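Local structure of probable thioesterase (Thermus thermophilus, 1Z54) at residues Arg6-Tyr11 and Gly70-Val75; Leu87-Arg92 and Thr105-Gln110. The protein probably hydrolyses fatty acyl-CoA thioesters, as a member of the 4-hydroxybenzoyl-CoA thioesterase family with a hotdog fold. All blocks are in the same frame, centred on the assembly; numbering follows the deposited sequence.

Interaction 1 of 2, residues Arg6-Tyr11 and Gly70-Val75; sequences RIKVRY and GEVVEV
Arg6 lies beside Glu74 in a non-hydrogen-bonded antiparallel pair, their side chains side by side and pointing the same way, with Arg6 CG 4.0 Å from Glu74 CG. A bend at chi3 (59°) turns the guanidinium back, so that its edge meets CG1 of Val72, while the charged ends of Arg6 and Glu74 stay apart. Ile7 forms the hydrogen-bonded pair with Val73: Ile7 N gives a short bond to Val73 O (2.7 Å), nearly along the C=O axis, and Val73 N returns one to Ile7 O from above the carbonyl plane. Val73 CG2, in the crowded position between backbone N and carbonyl carbon, presses against Ile7 CB at 3.7 Å. Here strand 3-8, outermost in the hotdog sheet within this chain, joins strand 72-82; Ile7 CD1 meets Val75 CG2, and both side chains touch helix 24-39, which the sheet wraps. Lys8 sets CB and CG against Val72 CG2 on the face shared with Arg6, and its extended chain carries NZ to a salt bridge with Asp35 of the second subunit. Past the strand, Val9 N still reaches Glu71 O (3.1 Å), in the carbonyl plane. One water bridges the segments beyond the last strand pair, donating to Val9 O and Glu71 O and accepting from Gly70 N at 2.8 Å.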
ATOM      1  N   ARG A   6       2.791 -18.754   5.839  1.00 19.63           N
ATOM      2  CA  ARG A   6       4.065 -18.358   5.254  1.00 22.41           C
ATOM      3  C   ARG A   6       3.841 -17.186   4.294  1.00 21.77           C
ATOM      4  O   ARG A   6       2.937 -17.216   3.459  1.00 21.85           O
ATOM      5  CB  ARG A   6       4.705 -19.540   4.517  1.00 25.59           C
ATOM      6  CG  ARG A   6       5.168 -20.657   5.445  1.00 33.62           C
ATOM      7  CD  ARG A   6       5.797 -21.810   4.676  1.00 39.68           C
ATOM      8  NE  ARG A   6       6.946 -21.365   3.891  1.00 47.31           N
ATOM      9  CZ  ARG A   6       7.735 -22.175   3.190  1.00 50.44           C
ATOM     10  NH1 ARG A   6       8.758 -21.673   2.506  1.00 52.32           N
ATOM     11  NH2 ARG A   6       7.506 -23.487   3.170  1.00 51.89           N
ATOM     12  N   ILE A   7       4.661 -16.149   4.422  1.00 19.89           N
ATOM     13  CA  ILE A   7       4.525 -14.975   3.568  1.00 17.63           C
ATOM     14  C   ILE A   7       5.865 -14.556   2.984  1.00 16.13           C
ATOM     15  O   ILE A   7       6.799 -14.226   3.717  1.00 15.58           O
ATOM     16  CB  ILE A   7       3.922 -13.782   4.359  1.00 18.04           C
ATOM     17  CG1 ILE A   7       2.485 -14.104   4.777  1.00 16.28           C
ATOM     18  CG2 ILE A   7       3.952 -12.518   3.515  1.00 15.78           C
ATOM     19  CD1 ILE A   7       1.808 -12.997   5.580  1.00 14.72           C
ATOM     20  N   LYS A   8       5.961 -14.581   1.659  1.00 16.96           N
ATOM     21  CA  LYS A   8       7.184 -14.167   0.984  1.00 18.28           C
ATOM     22  C   LYS A   8       7.175 -12.640   0.885  1.00 17.65           C
ATOM     23  O   LYS A   8       6.263 -12.056   0.298  1.00 16.81           O
ATOM     24  CB  LYS A   8       7.246 -14.778  -0.411  1.00 19.32           C
ATOM     25  CG  LYS A   8       8.507 -14.449  -1.193  1.00 22.25           C
ATOM     26  CD  LYS A   8       8.523 -15.208  -2.514  1.00 25.82           C
ATOM     27  CE  LYS A   8       9.698 -14.821  -3.385  1.00 27.91           C
ATOM     28  NZ  LYS A   8       9.811 -15.712  -4.587  1.00 32.92           N
ATOM     29  N   VAL A   9       8.183 -11.996   1.470  1.00 16.40           N
ATOM     30  CA  VAL A   9       8.259 -10.540   1.434  1.00 17.44           C
ATOM     31  C   VAL A   9       8.280 -10.018   0.007  1.00 16.84           C
ATOM     32  O   VAL A   9       8.974 -10.554  -0.856  1.00 17.34           O
ATOM     33  CB  VAL A   9       9.512 -10.008   2.155  1.00 16.25           C
ATOM     34  CG1 VAL A   9       9.604  -8.482   1.975  1.00 12.66           C
ATOM     35  CG2 VAL A   9       9.446 -10.363   3.632  1.00 17.01           C
ATOM     36  N   ARG A  10       7.506  -8.972  -0.237  1.00 18.48           N
ATOM     37  CA  ARG A  10       7.453  -8.360  -1.555  1.00 19.17           C
ATOM     38  C   ARG A  10       8.318  -7.093  -1.567  1.00 19.90           C
ATOM     39  O   ARG A  10       8.385  -6.360  -0.577  1.00 18.84           O
ATOM     40  CB  ARG A  10       5.994  -8.065  -1.929  1.00 22.02           C
ATOM     41  CG  ARG A  10       5.382  -9.185  -2.786  1.00 25.71           C
ATOM     42  CD  ARG A  10       4.076  -9.790  -2.255  1.00 25.11           C
ATOM     43  NE  ARG A  10       2.954  -8.867  -2.300  1.00 23.05           N
ATOM     44  CZ  ARG A  10       1.684  -9.228  -2.469  1.00 20.79           C
ATOM     45  NH1 ARG A  10       0.731  -8.306  -2.488  1.00 13.06           N
ATOM     46  NH2 ARG A  10       1.361 -10.502  -2.644  1.00 22.23           N
ATOM     47  N   TYR A  11       8.999  -6.866  -2.686  1.00 19.50           N
ATOM     48  CA  TYR A  11       9.884  -5.719  -2.853  1.00 19.00           C
ATOM     49  C   TYR A  11       9.182  -4.414  -2.476  1.00 18.56           C
ATOM     50  O   TYR A  11       9.734  -3.585  -1.751  1.00 17.22           O
ATOM     51  CB  TYR A  11      10.362  -5.639  -4.306  1.00 19.50           C
ATOM     52  CG  TYR A  11      11.579  -4.768  -4.504  1.00 22.43           C
ATOM     53  CD1 TYR A  11      12.855  -5.249  -4.204  1.00 23.96           C
ATOM     54  CD2 TYR A  11      11.457  -3.452  -4.954  1.00 23.68           C
ATOM     55  CE1 TYR A  11      13.979  -4.446  -4.344  1.00 26.35           C
ATOM     56  CE2 TYR A  11      12.579  -2.634  -5.097  1.00 26.98           C
ATOM     57  CZ  TYR A  11      13.836  -3.139  -4.788  1.00 28.14           C
ATOM     58  OH  TYR A  11      14.946  -2.333  -4.901  1.00 31.22           O
ATOM     59  N   GLY A  70      13.637 -10.910  -0.001  1.00 19.34           N
ATOM     60  CA  GLY A  70      14.495 -12.050  -0.243  1.00 20.33           C
ATOM     61  C   GLY A  70      14.171 -13.129   0.772  1.00 21.83           C
ATOM     62  O   GLY A  70      14.522 -14.294   0.582  1.00 24.27           O
ATOM     63  N   GLU A  71      13.486 -12.747   1.847  1.00 21.76           N
ATOM     64  CA  GLU A  71      13.122 -13.693   2.902  1.00 20.91           C
ATOM     65  C   GLU A  71      11.653 -14.084   2.870  1.00 21.45           C
ATOM     66  O   GLU A  71      10.840 -13.458   2.186  1.00 22.87           O
ATOM     67  CB  GLU A  71      13.419 -13.096   4.280  1.00 21.12           C
ATOM     68  CG  GLU A  71      14.867 -12.697   4.519  1.00 22.76           C
ATOM     69  CD  GLU A  71      15.040 -11.885   5.797  1.00 22.68           C
ATOM     70  OE1 GLU A  71      16.194 -11.637   6.199  1.00 23.31           O
ATOM     71  OE2 GLU A  71      14.021 -11.486   6.399  1.00 22.51           O
ATOM     72  N   VAL A  72      11.330 -15.133   3.621  1.00 19.76           N
ATOM     73  CA  VAL A  72       9.968 -15.629   3.758  1.00 18.91           C
ATOM     74  C   VAL A  72       9.701 -15.614   5.257  1.00 18.49           C
ATOM     75  O   VAL A  72      10.553 -16.027   6.042  1.00 18.61           O
ATOM     76  CB  VAL A  72       9.832 -17.068   3.219  1.00 20.36           C
ATOM     77  CG1 VAL A  72       8.466 -17.621   3.560  1.00 20.62           C
ATOM     78  CG2 VAL A  72      10.035 -17.080   1.698  1.00 16.68           C
ATOM     79  N   VAL A  73       8.544 -15.109   5.668  1.00 17.58           N
ATOM     80  CA  VAL A  73       8.230 -15.056   7.092  1.00 17.10           C
ATOM     81  C   VAL A  73       7.071 -15.962   7.436  1.00 19.17           C
ATOM     82  O   VAL A  73       6.208 -16.243   6.602  1.00 20.01           O
ATOM     83  CB  VAL A  73       7.849 -13.630   7.568  1.00 15.17           C
ATOM     84  CG1 VAL A  73       9.023 -12.701   7.438  1.00 14.25           C
ATOM     85  CG2 VAL A  73       6.647 -13.125   6.774  1.00 15.58           C
ATOM     86  N   GLU A  74       7.065 -16.417   8.682  1.00 21.42           N
ATOM     87  CA  GLU A  74       6.008 -17.281   9.177  1.00 22.99           C
ATOM     88  C   GLU A  74       5.229 -16.530  10.234  1.00 22.00           C
ATOM     89  O   GLU A  74       5.810 -15.947  11.156  1.00 21.09           O
ATOM     90  CB  GLU A  74       6.595 -18.566   9.764  1.00 25.74           C
ATOM     91  CG  GLU A  74       7.126 -19.522   8.712  1.00 31.17           C
ATOM     92  CD  GLU A  74       7.582 -20.846   9.296  1.00 35.58           C
ATOM     93  OE1 GLU A  74       7.829 -21.783   8.508  1.00 37.71           O
ATOM     94  OE2 GLU A  74       7.701 -20.950  10.539  1.00 38.52           O
ATOM     95  N   VAL A  75       3.912 -16.527  10.079  1.00 20.76           N
ATOM     96  CA  VAL A  75       3.043 -15.850  11.019  1.00 20.47           C
ATOM     97  C   VAL A  75       2.178 -16.871  11.722  1.00 21.78           C
ATOM     98  O   VAL A  75       1.366 -17.556  11.099  1.00 20.46           O
ATOM     99  CB  VAL A  75       2.139 -14.833  10.322  1.00 20.74           C
ATOM    100  CG1 VAL A  75       1.329 -14.076  11.364  1.00 15.69           C
ATOM    101  CG2 VAL A  75       2.989 -13.874   9.492  1.00 19.67           C
TER
HETATM  102  O   HOH W   1      11.124 -12.073  -0.199  1.00 17.47           O

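Interaction 2 of 2, residues Leu87-Arg92 and Thr105-Gln110; sequences LLFRYR and TRHLCQ
Two adjacent antiparallel strands of a beta hairpin, 86-95 and 98-111, meet here in the interior of the hotdog sheet, with one face turned to helix 24-39. Two hydrogen-bonded pairs, Leu87 with His107 and Phe89 with Thr105, enclose the non-hydrogen-bonded pair Leu88 with Arg106. The four backbone bonds differ in approach: His107 N reaches Leu87 O at 2.7 Å nearly along the C=O axis, whereas Leu87 N comes to His107 O from above the carbonyl plane. Both bonds of the Phe89 and Thr105 pair lie in the carbonyl plane.

On the face carrying Leu87, Phe89, Thr105 and His107, two rings meet. The edge of the Phe89 ring is turned toward the face of the imidazole in an offset edge-to-face pair, with planes at 82° and centroids 5.5 Å apart. His107 ND1 also makes a weak bond to Thr105 O within its own strand. Leu87 CD1 packs against His107 CB, and Arg33 of helix 24-39 touches Phe89, Thr105 and His107.

The opposite face is simpler. Leu88, with CG anti to the backbone N (chi1 -176°), brings CD2 over one face of the Arg106 guanidinium and against Arg106 CB at 3.8 Å; the bends at chi2 and chi3 fold the arginine back over this methyl, and Glu58 takes its NH1 in a salt bridge. Back on the face of Phe89 and His107, the Tyr91 ring crosses Thr105 at about a right angle, its hydroxyl also hydrogen-bonded to Arg33, and Tyr91 OH hydrogen-bonds Thr105 OG1, whose position is less certain, at 2.7 Å, with either hydroxyl a possible donor.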
ATOM      1  N   LEU A  87     -13.558 -10.747  19.498  1.00 25.39           N
ATOM      2  CA  LEU A  87     -12.503 -11.735  19.298  1.00 24.83           C
ATOM      3  C   LEU A  87     -11.151 -11.041  19.421  1.00 24.16           C
ATOM      4  O   LEU A  87     -11.026  -9.851  19.116  1.00 24.14           O
ATOM      5  CB  LEU A  87     -12.570 -12.351  17.900  1.00 24.48           C
ATOM      6  CG  LEU A  87     -13.893 -12.599  17.182  1.00 27.80           C
ATOM      7  CD1 LEU A  87     -14.528 -11.279  16.766  1.00 27.38           C
ATOM      8  CD2 LEU A  87     -13.613 -13.446  15.951  1.00 27.70           C
ATOM      9  N   LEU A  88     -10.140 -11.790  19.850  1.00 21.06           N
ATOM     10  CA  LEU A  88      -8.792 -11.246  19.982  1.00 19.56           C
ATOM     11  C   LEU A  88      -7.781 -12.254  19.464  1.00 17.42           C
ATOM     12  O   LEU A  88      -7.627 -13.334  20.038  1.00 14.97           O
ATOM     13  CB  LEU A  88      -8.471 -10.916  21.449  1.00 22.01           C
ATOM     14  CG  LEU A  88      -7.123 -10.244  21.788  1.00 25.47           C
ATOM     15  CD1 LEU A  88      -5.957 -11.138  21.405  1.00 26.75           C
ATOM     16  CD2 LEU A  88      -7.011  -8.916  21.073  1.00 24.93           C
ATOM     17  N   PHE A  89      -7.094 -11.897  18.383  1.00 15.12           N
ATOM     18  CA  PHE A  89      -6.076 -12.763  17.812  1.00 14.99           C
ATOM     19  C   PHE A  89      -4.713 -12.293  18.274  1.00 17.29           C
ATOM     20  O   PHE A  89      -4.478 -11.095  18.451  1.00 18.37           O
ATOM     21  CB  PHE A  89      -6.098 -12.734  16.276  1.00 17.11           C
ATOM     22  CG  PHE A  89      -7.336 -13.314  15.672  1.00 17.73           C
ATOM     23  CD1 PHE A  89      -8.502 -12.569  15.598  1.00 17.26           C
ATOM     24  CD2 PHE A  89      -7.343 -14.625  15.197  1.00 19.11           C
ATOM     25  CE1 PHE A  89      -9.662 -13.118  15.062  1.00 20.25           C
ATOM     26  CE2 PHE A  89      -8.493 -15.186  14.659  1.00 17.83           C
ATOM     27  CZ  PHE A  89      -9.657 -14.432  14.591  1.00 20.39           C
ATOM     28  N   ARG A  90      -3.813 -13.245  18.475  1.00 17.91           N
ATOM     29  CA  ARG A  90      -2.456 -12.934  18.875  1.00 19.31           C
ATOM     30  C   ARG A  90      -1.545 -13.555  17.837  1.00 18.35           C
ATOM     31  O   ARG A  90      -1.805 -14.656  17.357  1.00 17.44           O
ATOM     32  CB  ARG A  90      -2.161 -13.481  20.270  1.00 20.93           C
ATOM     33  CG  ARG A  90      -2.701 -12.598  21.373  1.00 21.80           C
ATOM     34  CD  ARG A  90      -1.995 -12.883  22.678  1.00 27.79           C
ATOM     35  NE  ARG A  90      -2.065 -11.744  23.587  1.00 35.18           N
ATOM     36  CZ  ARG A  90      -1.535 -10.548  23.337  1.00 37.03           C
ATOM     37  NH1 ARG A  90      -1.651  -9.573  24.228  1.00 37.60           N
ATOM     38  NH2 ARG A  90      -0.889 -10.325  22.199  1.00 40.05           N
ATOM     39  N   TYR A  91      -0.481 -12.847  17.476  1.00 18.00           N
ATOM     40  CA  TYR A  91       0.413 -13.350  16.447  1.00 17.23           C
ATOM     41  C   TYR A  91       1.888 -13.255  16.763  1.00 16.71           C
ATOM     42  O   TYR A  91       2.324 -12.402  17.535  1.00 14.54           O
ATOM     43  CB  TYR A  91       0.203 -12.591  15.135  1.00 16.88           C
ATOM     44  CG  TYR A  91      -1.220 -12.250  14.781  1.00 17.76           C
ATOM     45  CD1 TYR A  91      -1.923 -11.260  15.477  1.00 18.26           C
ATOM     46  CD2 TYR A  91      -1.840 -12.856  13.691  1.00 16.32           C
ATOM     47  CE1 TYR A  91      -3.214 -10.877  15.081  1.00 17.85           C
ATOM     48  CE2 TYR A  91      -3.118 -12.482  13.290  1.00 17.20           C
ATOM     49  CZ  TYR A  91      -3.799 -11.492  13.984  1.00 16.47           C
ATOM     50  OH  TYR A  91      -5.055 -11.118  13.562  1.00 13.95           O
ATOM     51  N   ARG A  92       2.652 -14.129  16.116  1.00 16.87           N
ATOM     52  CA  ARG A  92       4.101 -14.139  16.232  1.00 17.79           C
ATOM     53  C   ARG A  92       4.621 -14.213  14.808  1.00 18.51           C
ATOM     54  O   ARG A  92       4.258 -15.118  14.049  1.00 17.78           O
ATOM     55  CB  ARG A  92       4.597 -15.346  17.036  1.00 19.19           C
ATOM     56  CG  ARG A  92       4.374 -15.208  18.535  1.00 20.64           C
ATOM     57  CD  ARG A  92       4.865 -16.415  19.331  1.00 22.84           C
ATOM     58  NE  ARG A  92       6.300 -16.378  19.597  1.00 24.07           N
ATOM     59  CZ  ARG A  92       7.233 -16.806  18.755  1.00 26.18           C
ATOM     60  NH1 ARG A  92       6.885 -17.316  17.582  1.00 26.06           N
ATOM     61  NH2 ARG A  92       8.517 -16.718  19.087  1.00 26.34           N
ATOM     62  N   THR A 105      -4.753  -8.296  17.390  1.00 18.29           N
ATOM     63  CA  THR A 105      -5.803  -7.504  16.792  1.00 20.57           C
ATOM     64  C   THR A 105      -7.078  -7.850  17.530  1.00 21.54           C
ATOM     65  O   THR A 105      -7.446  -9.025  17.663  1.00 20.75           O
ATOM     66  CB  THR A 105      -6.000  -7.798  15.288  1.00 20.43           C
ATOM     67  OG1 THR A 105      -6.152  -9.206  15.091  1.00 18.52           O
ATOM     68  CG2 THR A 105      -4.819  -7.281  14.475  1.00 17.61           C
ATOM     69  N   ARG A 106      -7.727  -6.816  18.040  1.00 21.52           N
ATOM     70  CA  ARG A 106      -8.975  -6.965  18.761  1.00 24.01           C
ATOM     71  C   ARG A 106     -10.070  -6.666  17.746  1.00 23.58           C
ATOM     72  O   ARG A 106      -9.977  -5.697  16.995  1.00 23.43           O
ATOM     73  CB  ARG A 106      -9.028  -5.955  19.908  1.00 26.41           C
ATOM     74  CG  ARG A 106     -10.218  -6.091  20.825  1.00 29.61           C
ATOM     75  CD  ARG A 106      -9.756  -6.537  22.199  1.00 35.87           C
ATOM     76  NE  ARG A 106      -8.718  -5.655  22.731  1.00 37.78           N
ATOM     77  CZ  ARG A 106      -7.972  -5.943  23.795  1.00 41.26           C
ATOM     78  NH1 ARG A 106      -7.048  -5.086  24.216  1.00 40.24           N
ATOM     79  NH2 ARG A 106      -8.151  -7.091  24.441  1.00 41.10           N
ATOM     80  N   HIS A 107     -11.102  -7.500  17.714  1.00 22.69           N
ATOM     81  CA  HIS A 107     -12.195  -7.291  16.775  1.00 20.02           C
ATOM     82  C   HIS A 107     -13.559  -7.295  17.444  1.00 21.44           C
ATOM     83  O   HIS A 107     -13.751  -7.878  18.509  1.00 20.93           O
ATOM     84  CB  HIS A 107     -12.229  -8.396  15.715  1.00 16.43           C
ATOM     85  CG  HIS A 107     -10.991  -8.505  14.886  1.00 15.93           C
ATOM     86  ND1 HIS A 107      -9.812  -9.028  15.372  1.00 17.95           N
ATOM     87  CD2 HIS A 107     -10.764  -8.208  13.584  1.00 13.28           C
ATOM     88  CE1 HIS A 107      -8.913  -9.054  14.403  1.00 16.19           C
ATOM     89  NE2 HIS A 107      -9.466  -8.562  13.307  1.00 16.43           N
ATOM     90  N   LEU A 108     -14.507  -6.630  16.801  1.00 22.20           N
ATOM     91  CA  LEU A 108     -15.885  -6.630  17.253  1.00 23.37           C
ATOM     92  C   LEU A 108     -16.543  -7.344  16.083  1.00 23.13           C
ATOM     93  O   LEU A 108     -15.895  -7.576  15.055  1.00 19.83           O
ATOM     94  CB  LEU A 108     -16.446  -5.210  17.379  1.00 23.43           C
ATOM     95  CG  LEU A 108     -16.119  -4.435  18.658  1.00 25.46           C
ATOM     96  CD1 LEU A 108     -16.835  -3.090  18.603  1.00 25.57           C
ATOM     97  CD2 LEU A 108     -16.564  -5.220  19.897  1.00 26.43           C
ATOM     98  N   CYS A 109     -17.808  -7.714  16.225  1.00 23.48           N
ATOM     99  CA  CYS A 109     -18.490  -8.385  15.131  1.00 25.24           C
ATOM    100  C   CYS A 109     -19.592  -7.480  14.625  1.00 26.57           C
ATOM    101  O   CYS A 109     -20.410  -6.986  15.401  1.00 25.25           O
ATOM    102  CB  CYS A 109     -19.079  -9.726  15.579  1.00 25.78           C
ATOM    103  SG  CYS A 109     -19.956 -10.620  14.251  1.00 25.70           S
ATOM    104  N   GLN A 110     -19.600  -7.249  13.319  1.00 28.36           N
ATOM    105  CA  GLN A 110     -20.608  -6.393  12.718  1.00 31.93           C
ATOM    106  C   GLN A 110     -21.490  -7.198  11.774  1.00 32.43           C
ATOM    107  O   GLN A 110     -21.000  -7.917  10.905  1.00 32.76           O
ATOM    108  CB  GLN A 110     -19.934  -5.253  11.954  1.00 33.10           C
ATOM    109  CG  GLN A 110     -20.885  -4.199  11.411  1.00 35.36           C
ATOM    110  CD  GLN A 110     -20.147  -3.066  10.722  1.00 35.53           C
ATOM    111  OE1 GLN A 110     -19.265  -2.436  11.309  1.00 36.03           O
ATOM    112  NE2 GLN A 110     -20.505  -2.799   9.472  1.00 36.30           N
TER

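Interactions 1 and 2 belong to one antiparallel sheet in which strands 72-82 and 86-95 are neighbours, so four strands adjacent in the sheet, 3-8, 72-82, 86-95 and 98-111, are tied together by these contacts and the pairing between them. Their centres lie about 22 Å apart, yet they touch where Val75 CG1 packs against Tyr91 CD2 at 4.1 Å. Both lean on helix 24-39, interaction 1 through Tyr28, Ala31 and Ala32, interaction 2 through Leu29 and Arg33. Interaction 1 involves the outermost strand within this chain and borders the second subunit; interaction 2 is near the chain centre, where a bound glycerol, probably from the crystallisation liquor, sits about 4 Å from the His107 side chain.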